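Local coordinates for O-ureido-L-serine synthase (Streptomyces lavendulae, PDB 3X44), which catalyses the pyridoxal 5'-phosphate-dependent addition of hydroxyurea to O-acetyl-L-serine, giving O-ureido-L-serine for D-cycloserine biosynthesis, and also makes L-cysteine from sulfide, at residues A[127-132]-A[139-144]; A[77-82]-A[87-92]; A[240-245]-A[266-271]. The protein carries 1 engineered substitution. All blocks are in the same frame, centred on the assembly; numbering follows the deposited sequence.

Interaction 1 of 3, residues A[127-132]-A[139-144]. With PUS ((E)-O-(carbamoylamino)-N-({3-hydroxy-2-methyl-5-[(phosphonooxy)methyl]pyridin-4-yl}methylidene)-L-serine), chain C.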
loop_
_atom_site.group_PDB
_atom_site.type_symbol
_atom_site.label_atom_id
_atom_site.label_comp_id
_atom_site.label_asym_id
_atom_site.label_seq_id
_atom_site.Cartn_x
_atom_site.Cartn_y
_atom_site.Cartn_z
ATOM N N ILE A 127 -8.922 28.406 29.843
ATOM C CA ILE A 127 -8.099 27.734 30.841
ATOM C C ILE A 127 -6.772 27.353 30.206
ATOM O O ILE A 127 -5.705 27.593 30.770
ATOM C CB ILE A 127 -8.785 26.457 31.382
ATOM C CG1 ILE A 127 -9.992 26.841 32.238
ATOM C CG2 ILE A 127 -7.800 25.643 32.217
ATOM C CD1 ILE A 127 -10.875 25.666 32.611
ATOM N N ALA A 128 -6.843 26.760 29.022
ATOM C CA ALA A 128 -5.646 26.358 28.298
ATOM C C ALA A 128 -4.735 27.570 28.074
ATOM O O ALA A 128 -3.521 27.490 28.262
ATOM C CB ALA A 128 -6.035 25.744 26.968
ATOM N N ASP A 129 -5.328 28.693 27.683
ATOM C CA ASP A 129 -4.563 29.909 27.428
ATOM C C ASP A 129 -3.899 30.422 28.701
ATOM O O ASP A 129 -2.731 30.813 28.691
ATOM C CB ASP A 129 -5.478 30.996 26.843
ATOM C CG ASP A 129 -5.850 30.730 25.388
ATOM O OD1 ASP A 129 -6.833 31.328 24.905
ATOM O OD2 ASP A 129 -5.164 29.925 24.726
ATOM N N GLU A 130 -4.652 30.417 29.794
ATOM C CA GLU A 130 -4.146 30.878 31.076
ATOM C C GLU A 130 -2.969 30.029 31.550
ATOM O O GLU A 130 -1.983 30.558 32.069
ATOM C CB GLU A 130 -5.265 30.853 32.123
ATOM C CG GLU A 130 -6.246 32.023 32.003
ATOM C CD GLU A 130 -7.417 31.932 32.979
ATOM O OE1 GLU A 130 -7.484 30.959 33.766
ATOM O OE2 GLU A 130 -8.274 32.841 32.954
ATOM N N LEU A 131 -3.069 28.713 31.370
ATOM C CA LEU A 131 -1.998 27.810 31.785
ATOM C C LEU A 131 -0.733 28.062 30.987
ATOM O O LEU A 131 0.372 28.051 31.526
ATOM C CB LEU A 131 -2.412 26.353 31.580
ATOM C CG LEU A 131 -3.574 25.856 32.428
ATOM C CD1 LEU A 131 -4.013 24.485 31.931
ATOM C CD2 LEU A 131 -3.148 25.812 33.891
ATOM N N ALA A 132 -0.904 28.278 29.690
ATOM C CA ALA A 132 0.228 28.522 28.817
ATOM C C ALA A 132 0.970 29.785 29.231
ATOM O O ALA A 132 2.194 29.788 29.328
ATOM C CB ALA A 132 -0.246 28.640 27.372
ATOM N N ARG A 139 0.813 26.125 22.853
ATOM C CA ARG A 139 -0.616 25.938 22.632
ATOM C C ARG A 139 -0.834 25.421 21.215
ATOM O O ARG A 139 -0.383 26.035 20.251
ATOM C CB ARG A 139 -1.370 27.264 22.799
ATOM C CG ARG A 139 -1.462 27.779 24.225
ATOM C CD ARG A 139 -2.690 27.235 24.939
ATOM N NE ARG A 139 -3.931 27.588 24.253
ATOM C CZ ARG A 139 -4.702 26.716 23.611
ATOM N NH1 ARG A 139 -4.360 25.433 23.567
ATOM N NH2 ARG A 139 -5.812 27.125 23.015
ATOM N N ALA A 140 -1.521 24.293 21.084
ATOM C CA ALA A 140 -1.788 23.745 19.763
ATOM C C ALA A 140 -2.801 24.624 19.023
ATOM O O ALA A 140 -2.769 24.713 17.799
ATOM C CB ALA A 140 -2.313 22.311 19.882
ATOM N N ARG A 141 -3.679 25.283 19.775
ATOM C CA ARG A 141 -4.722 26.150 19.203
ATOM C C ARG A 141 -5.409 25.468 18.034
ATOM O O ARG A 141 -5.481 26.026 16.943
ATOM C CB ARG A 141 -4.127 27.482 18.728
ATOM C CG ARG A 141 -3.191 28.128 19.716
ATOM C CD ARG A 141 -3.093 29.630 19.485
ATOM N NE ARG A 141 -2.531 30.300 20.657
ATOM C CZ ARG A 141 -3.244 30.724 21.698
ATOM N NH1 ARG A 141 -4.560 30.556 21.723
ATOM N NH2 ARG A 141 -2.639 31.309 22.723
ATOM N N GLN A 142 -5.927 24.266 18.267
ATOM C CA GLN A 142 -6.571 23.502 17.208
ATOM C C GLN A 142 -7.705 24.200 16.459
ATOM O O GLN A 142 -7.980 23.868 15.308
ATOM C CB GLN A 142 -7.054 22.145 17.753
ATOM C CG GLN A 142 -8.151 22.200 18.819
ATOM C CD GLN A 142 -8.876 20.864 18.956
ATOM O OE1 GLN A 142 -9.039 20.137 17.974
ATOM N NE2 GLN A 142 -9.308 20.534 20.172
ATOM N N PHE A 143 -8.360 25.169 17.088
ATOM C CA PHE A 143 -9.466 25.861 16.425
ATOM C C PHE A 143 -9.033 27.012 15.531
ATOM O O PHE A 143 -9.851 27.575 14.792
ATOM C CB PHE A 143 -10.451 26.400 17.461
ATOM C CG PHE A 143 -11.100 25.335 18.283
ATOM C CD1 PHE A 143 -12.176 24.609 17.778
ATOM C CD2 PHE A 143 -10.655 25.066 19.577
ATOM C CE1 PHE A 143 -12.798 23.638 18.547
ATOM C CE2 PHE A 143 -11.272 24.096 20.350
ATOM C CZ PHE A 143 -12.346 23.380 19.837
ATOM N N ASP A 144 -7.751 27.359 15.591
ATOM C CA ASP A 144 -7.242 28.474 14.800
ATOM C C ASP A 144 -5.958 28.158 14.035
ATOM O O ASP A 144 -5.522 28.941 13.188
ATOM C CB ASP A 144 -6.998 29.675 15.714
ATOM C CG ASP A 144 -8.277 30.204 16.335
ATOM O OD1 ASP A 144 -9.037 30.901 15.627
ATOM O OD2 ASP A 144 -8.517 29.925 17.531
HETATM N N PUS C . -12.321 16.444 17.990
HETATM C CA PUS C . -11.455 17.588 18.487
HETATM C CB PUS C . -12.277 18.919 18.619
HETATM O OG PUS C . -13.416 18.727 19.574
HETATM N ND PUS C . -13.718 19.952 20.278
HETATM C CE PUS C . -14.964 20.471 20.212
HETATM N NZ2 PUS C . -15.797 20.108 19.219
HETATM O OZ1 PUS C . -15.329 21.252 21.032
HETATM C C PUS C . -10.870 17.204 19.863
HETATM O O PUS C . -10.800 16.046 20.170
HETATM O OT PUS C . -10.483 18.059 20.623
HETATM C C2 PUS C . -15.011 13.185 16.602
HETATM C C3 PUS C . -14.008 14.167 17.053
HETATM C C4 PUS C . -13.853 15.419 16.303
HETATM C C5 PUS C . -14.684 15.635 15.112
HETATM C C6 PUS C . -15.649 14.592 14.735
HETATM C C2A PUS C . -15.226 11.912 17.370
HETATM C C4A PUS C . -12.981 16.539 16.823
HETATM C C5A PUS C . -14.568 16.905 14.283
HETATM N N1 PUS C . -15.773 13.440 15.481
HETATM O O3 PUS C . -13.208 13.886 18.100
HETATM O O1P PUS C . -12.251 18.888 14.333
HETATM O O2P PUS C . -11.844 18.172 12.117
HETATM O O3P PUS C . -13.955 19.103 12.687
HETATM O O4P PUS C . -13.329 16.902 13.498
HETATM P P PUS C . -12.847 18.273 13.162
HETATM O O HOH W 1 -7.619 29.630 22.426
#
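Asp129, Arg139 and Arg141 form a salt-bridge network between helix 120-135 and the end of strand 138-139 with the loop that follows, at the edge of the four-stranded parallel sheet. The tight part is Arg139. Its chain bends at chi2 and chi3 and folds back along the helix, where CG packs 3.5 Å from Ala132 CB and the guanidinium lays one face on Ala128 CB, with CZ 3.7 Å from that methyl. At the group's edge, NE gives Asp129 OD2 a bond of 2.7 Å, nearly in the guanidinium plane, while NH2 adds a weak one to the same oxygen. NH1 forms a salt bridge with Glu68, which leaves all three nitrogens of this buried arginine facing carboxylate partners. The outer side is looser. Arg141, exposed, reaches OD2 obliquely through NH1 with a weak bond of 3.1 Å, its plane turned 44° from the carboxylate, and a water joins Asp129 OD1 to Arg139 NH2. Further along, the loop enters the active site: Phe143 turns its ring edge to the ureido part of the bound O-ureido-L-serine aldimine (PUS), and Gln142 NE2 donates an almost straight hydrogen bond of 2.8 Å, at 174°, to PUS OT.

Interaction 2 of 3, residues A[77-82]-A[87-92]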
loop_
_atom_site.group_PDB
_atom_site.type_symbol
_atom_site.label_atom_id
_atom_site.label_comp_id
_atom_site.label_asym_id
_atom_site.label_seq_id
_atom_site.Cartn_x
_atom_site.Cartn_y
_atom_site.Cartn_z
ATOM N N ALA A 77 -4.495 11.961 20.836
ATOM C CA ALA A 77 -3.506 12.026 19.770
ATOM C C ALA A 77 -2.268 12.846 20.152
ATOM O O ALA A 77 -1.141 12.391 19.981
ATOM C CB ALA A 77 -4.148 12.595 18.509
ATOM N N LEU A 78 -2.471 14.058 20.659
ATOM C CA LEU A 78 -1.330 14.881 21.047
ATOM C C LEU A 78 -0.513 14.125 22.093
ATOM O O LEU A 78 0.717 14.157 22.081
ATOM C CB LEU A 78 -1.798 16.234 21.591
ATOM C CG LEU A 78 -2.018 17.264 20.472
ATOM C CD1 LEU A 78 -2.828 18.448 20.949
ATOM C CD2 LEU A 78 -0.663 17.714 19.956
ATOM N N ALA A 79 -1.207 13.417 22.979
ATOM C CA ALA A 79 -0.532 12.642 24.011
ATOM C C ALA A 79 0.349 11.607 23.331
ATOM O O ALA A 79 1.523 11.450 23.672
ATOM C CB ALA A 79 -1.552 11.956 24.908
ATOM N N MET A 80 -0.228 10.911 22.352
ATOM C CA MET A 80 0.487 9.885 21.598
ATOM C C MET A 80 1.696 10.438 20.840
ATOM O O MET A 80 2.770 9.833 20.847
ATOM C CB MET A 80 -0.464 9.208 20.616
ATOM C CG MET A 80 0.124 7.991 19.932
ATOM S SD MET A 80 -0.773 7.532 18.456
ATOM C CE MET A 80 -0.867 9.079 17.550
ATOM N N VAL A 81 1.515 11.573 20.169
ATOM C CA VAL A 81 2.611 12.190 19.431
ATOM C C VAL A 81 3.688 12.634 20.425
ATOM O O VAL A 81 4.884 12.443 20.197
ATOM C CB VAL A 81 2.129 13.423 18.625
ATOM C CG1 VAL A 81 3.324 14.211 18.117
ATOM C CG2 VAL A 81 1.248 12.982 17.455
ATOM N N ALA A 82 3.256 13.215 21.535
ATOM C CA ALA A 82 4.187 13.685 22.555
ATOM C C ALA A 82 5.011 12.517 23.102
ATOM O O ALA A 82 6.233 12.617 23.233
ATOM C CB ALA A 82 3.421 14.374 23.679
ATOM N N TYR A 87 7.857 14.747 24.064
ATOM C CA TYR A 87 7.249 15.963 24.586
ATOM C C TYR A 87 6.379 15.652 25.801
ATOM O O TYR A 87 6.117 14.487 26.121
ATOM C CB TYR A 87 6.380 16.637 23.518
ATOM C CG TYR A 87 7.156 17.176 22.340
ATOM C CD1 TYR A 87 8.121 18.167 22.514
ATOM C CD2 TYR A 87 6.943 16.674 21.055
ATOM C CE1 TYR A 87 8.858 18.648 21.431
ATOM C CE2 TYR A 87 7.676 17.150 19.972
ATOM C CZ TYR A 87 8.632 18.133 20.168
ATOM O OH TYR A 87 9.366 18.603 19.103
ATOM N N ARG A 88 5.956 16.709 26.487
ATOM C CA ARG A 88 5.079 16.591 27.640
ATOM C C ARG A 88 3.755 17.159 27.142
ATOM O O ARG A 88 3.749 18.113 26.364
ATOM C CB ARG A 88 5.612 17.422 28.815
ATOM C CG ARG A 88 6.730 16.744 29.602
ATOM C CD ARG A 88 7.790 17.748 30.063
ATOM N NE ARG A 88 8.795 17.136 30.931
ATOM C CZ ARG A 88 9.885 17.757 31.377
ATOM N NH1 ARG A 88 10.122 19.019 31.040
ATOM N NH2 ARG A 88 10.737 17.120 32.169
ATOM N N PHE A 89 2.644 16.571 27.569
ATOM C CA PHE A 89 1.331 17.034 27.140
ATOM C C PHE A 89 0.348 17.188 28.304
ATOM O O PHE A 89 0.320 16.370 29.227
ATOM C CB PHE A 89 0.742 16.072 26.093
ATOM C CG PHE A 89 -0.634 16.464 25.628
ATOM C CD1 PHE A 89 -0.837 17.671 24.961
ATOM C CD2 PHE A 89 -1.735 15.660 25.907
ATOM C CE1 PHE A 89 -2.113 18.081 24.584
ATOM C CE2 PHE A 89 -3.019 16.054 25.536
ATOM C CZ PHE A 89 -3.211 17.270 24.874
ATOM N N VAL A 90 -0.457 18.245 28.243
ATOM C CA VAL A 90 -1.455 18.534 29.267
ATOM C C VAL A 90 -2.788 18.778 28.577
ATOM O O VAL A 90 -2.923 19.732 27.812
ATOM C CB VAL A 90 -1.119 19.820 30.056
ATOM C CG1 VAL A 90 -2.125 20.006 31.187
ATOM C CG2 VAL A 90 0.293 19.762 30.588
ATOM N N ALA A 91 -3.770 17.927 28.853
ATOM C CA ALA A 91 -5.086 18.068 28.243
ATOM C C ALA A 91 -6.046 18.845 29.140
ATOM O O ALA A 91 -6.074 18.644 30.351
ATOM C CB ALA A 91 -5.666 16.695 27.935
ATOM N N VAL A 92 -6.814 19.742 28.527
ATOM C CA VAL A 92 -7.814 20.546 29.222
ATOM C C VAL A 92 -9.118 20.025 28.636
ATOM O O VAL A 92 -9.450 20.333 27.499
ATOM C CB VAL A 92 -7.671 22.043 28.886
ATOM C CG1 VAL A 92 -8.900 22.800 29.364
ATOM C CG2 VAL A 92 -6.415 22.602 29.538
#
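The ring of Phe89 lies between helix 73-85 and its own strand: Leu78 CB sits over one face and the backbone N of Ala91 over the opposite one, both offset toward the rim. The Tyr87 ring stands edge-on to Ala82 CA, and its hydroxyl bonds to Glu55 on helix 43-56. This is the second half of a beta-alpha-beta unit, strand 65-70, helix 73-85, strand 88-94; segments 77-82 and 88-92 run almost antiparallel, at 169°, with axes 7.7 Å apart at their closest. Leu78 CB makes a CH-pi contact, 3.7 Å from the Phe89 ring centroid and 18° off its normal, while CD1 of the same leucine reaches the rim at CE1. With CG anti to the backbone N (chi1 178°), Phe89 carries its ring along the helix toward Leu78 and brings CD2 to 3.8 Å from Ala79 CB. Small residues let the strand come close here: Ala82 CB touches both Tyr87 CB, 3.7 Å away, and Phe89 CB, 4.0 Å from Ala82 CB. The helix and strand are also joined through their backbones, Tyr87 N donating a hydrogen bond to Ala82 O at 2.8 Å.

Interaction 3 of 3, residues A[240-245]-A[266-271]; sequences VTMDEV and AGATVA
Where the outermost strand of the six-stranded mixed sheet, 238-242, ends and helix 244-257 begins, Met242 turns inward onto helix 264-278, whose first turn carries Ser265, a pyridoxal-phosphate-binding residue hydrogen-bonded to PUS. The contact belongs to the domain built on the six-stranded sheet of this type II pyridoxal-phosphate fold and is made by one long side chain against two alanines, without a hydrogen bond between the segments. A chi1 of 172° swings Met242 CG away from the backbone nitrogen, and bends of 54° and 62° at the next two torsions curl the chain over the helix surface, which it meets at two places one turn apart. CG lies alongside Ala268, 4.1 Å from its CB and 4.0 Å from its carbonyl oxygen. Farther out, SD passes 3.8 Å from Ala271 CB and CE closes on that same methyl. The short alanine side chains let the thioether lie close to the helix backbone. Ala268 also touches Ala247 of helix 244-257 and Leu201 of strand 197-203, and Ala271 touches Thr250. Backbone bonds join Met242 to Glu202 and Ser204, at and just past the end of strand 197-203. Just beyond, Asp243 is the N-cap of helix 244-257, its side chain capping a backbone N of the first turn; OD1 also bonds Thr246 OG1. The tightest approach of the contact is Met242 CE to Ala271 CB, 3.5 Å, shorter than usual for two carbons in van der Waals contact.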
loop_
_atom_site.group_PDB
_atom_site.type_symbol
_atom_site.label_atom_id
_atom_site.label_comp_id
_atom_site.label_asym_id
_atom_site.label_seq_id
_atom_site.Cartn_x
_atom_site.Cartn_y
_atom_site.Cartn_z
ATOM N N VAL A 240 -26.941 20.935 7.448
ATOM C CA VAL A 240 -28.066 20.224 8.053
ATOM C C VAL A 240 -27.859 19.897 9.528
ATOM O O VAL A 240 -26.813 20.205 10.106
ATOM C CB VAL A 240 -28.313 18.896 7.313
ATOM C CG1 VAL A 240 -28.622 19.162 5.850
ATOM C CG2 VAL A 240 -27.074 18.007 7.431
ATOM N N THR A 241 -28.871 19.273 10.130
ATOM C CA THR A 241 -28.806 18.865 11.526
ATOM C C THR A 241 -29.039 17.366 11.640
ATOM O O THR A 241 -29.547 16.730 10.716
ATOM C CB THR A 241 -29.876 19.558 12.391
ATOM O OG1 THR A 241 -31.168 19.358 11.803
ATOM C CG2 THR A 241 -29.583 21.040 12.525
ATOM N N MET A 242 -28.656 16.815 12.782
ATOM C CA MET A 242 -28.826 15.399 13.077
ATOM C C MET A 242 -28.936 15.291 14.595
ATOM O O MET A 242 -28.119 15.858 15.326
ATOM C CB MET A 242 -27.625 14.591 12.575
ATOM C CG MET A 242 -27.634 13.122 13.003
ATOM S SD MET A 242 -29.173 12.251 12.569
ATOM C CE MET A 242 -29.140 12.374 10.773
ATOM N N ASP A 243 -29.954 14.583 15.069
ATOM C CA ASP A 243 -30.149 14.432 16.502
ATOM C C ASP A 243 -29.249 13.324 17.041
ATOM O O ASP A 243 -28.995 12.323 16.366
ATOM C CB ASP A 243 -31.621 14.136 16.805
ATOM C CG ASP A 243 -32.044 12.771 16.331
ATOM O OD1 ASP A 243 -32.356 12.637 15.134
ATOM O OD2 ASP A 243 -32.054 11.833 17.156
ATOM N N GLU A 244 -28.782 13.505 18.270
ATOM C CA GLU A 244 -27.873 12.554 18.890
ATOM C C GLU A 244 -28.375 11.123 19.000
ATOM O O GLU A 244 -27.602 10.190 18.819
ATOM C CB GLU A 244 -27.442 13.065 20.268
ATOM C CG GLU A 244 -28.582 13.368 21.228
ATOM C CD GLU A 244 -28.122 14.196 22.409
ATOM O OE1 GLU A 244 -28.754 14.118 23.485
ATOM O OE2 GLU A 244 -27.119 14.925 22.264
ATOM N N VAL A 245 -29.660 10.946 19.290
ATOM C CA VAL A 245 -30.227 9.607 19.417
ATOM C C VAL A 245 -30.146 8.858 18.090
ATOM O O VAL A 245 -29.698 7.706 18.042
ATOM C CB VAL A 245 -31.700 9.660 19.887
ATOM C CG1 VAL A 245 -32.219 8.249 20.146
ATOM C CG2 VAL A 245 -31.805 10.488 21.149
ATOM N N ALA A 266 -19.648 9.438 14.183
ATOM C CA ALA A 266 -19.592 8.546 13.035
ATOM C C ALA A 266 -21.014 8.123 12.674
ATOM O O ALA A 266 -21.402 8.139 11.500
ATOM C CB ALA A 266 -18.737 7.327 13.353
ATOM N N GLY A 267 -21.790 7.750 13.683
ATOM C CA GLY A 267 -23.160 7.354 13.423
ATOM C C GLY A 267 -23.951 8.524 12.865
ATOM O O GLY A 267 -24.892 8.344 12.087
ATOM N N ALA A 268 -23.562 9.734 13.258
ATOM C CA ALA A 268 -24.251 10.936 12.798
ATOM C C ALA A 268 -24.093 11.131 11.296
ATOM O O ALA A 268 -25.084 11.269 10.581
ATOM C CB ALA A 268 -23.726 12.167 13.550
ATOM N N THR A 269 -22.847 11.138 10.821
ATOM C CA THR A 269 -22.565 11.329 9.399
ATOM C C THR A 269 -23.246 10.262 8.541
ATOM O O THR A 269 -23.861 10.575 7.524
ATOM C CB THR A 269 -21.046 11.316 9.112
ATOM O OG1 THR A 269 -20.490 10.063 9.525
ATOM C CG2 THR A 269 -20.351 12.441 9.869
ATOM N N VAL A 270 -23.141 9.005 8.955
ATOM C CA VAL A 270 -23.779 7.929 8.213
ATOM C C VAL A 270 -25.291 8.144 8.160
ATOM O O VAL A 270 -25.910 7.975 7.104
ATOM C CB VAL A 270 -23.492 6.570 8.857
ATOM C CG1 VAL A 270 -24.316 5.473 8.166
ATOM C CG2 VAL A 270 -22.005 6.272 8.766
ATOM N N ALA A 271 -25.873 8.507 9.306
ATOM C CA ALA A 271 -27.308 8.757 9.423
ATOM C C ALA A 271 -27.727 9.824 8.418
ATOM O O ALA A 271 -28.699 9.661 7.678
ATOM C CB ALA A 271 -27.647 9.214 10.844
#

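Overall arrangement
Interactions 1 and 2 share the domain built on the four-stranded parallel sheet and touch each other: Val92 CG2 packs on Leu131 CD1 and Ala128 CA, and Leu78 CD1 meets Ala140 CB. Interaction 3 lies across the chain's centre, its centre about 29 Å from each of the others, in the domain of the six-stranded mixed sheet. Chemistry follows position. Interaction 1, partly buried, relies on charge with water at its outer side; interactions 2 and 3 are buried and chiefly apolar, one using an aromatic ring and a backbone bond, the other a thioether on alanines. Interaction 1 alone supplies residues that touch PUS.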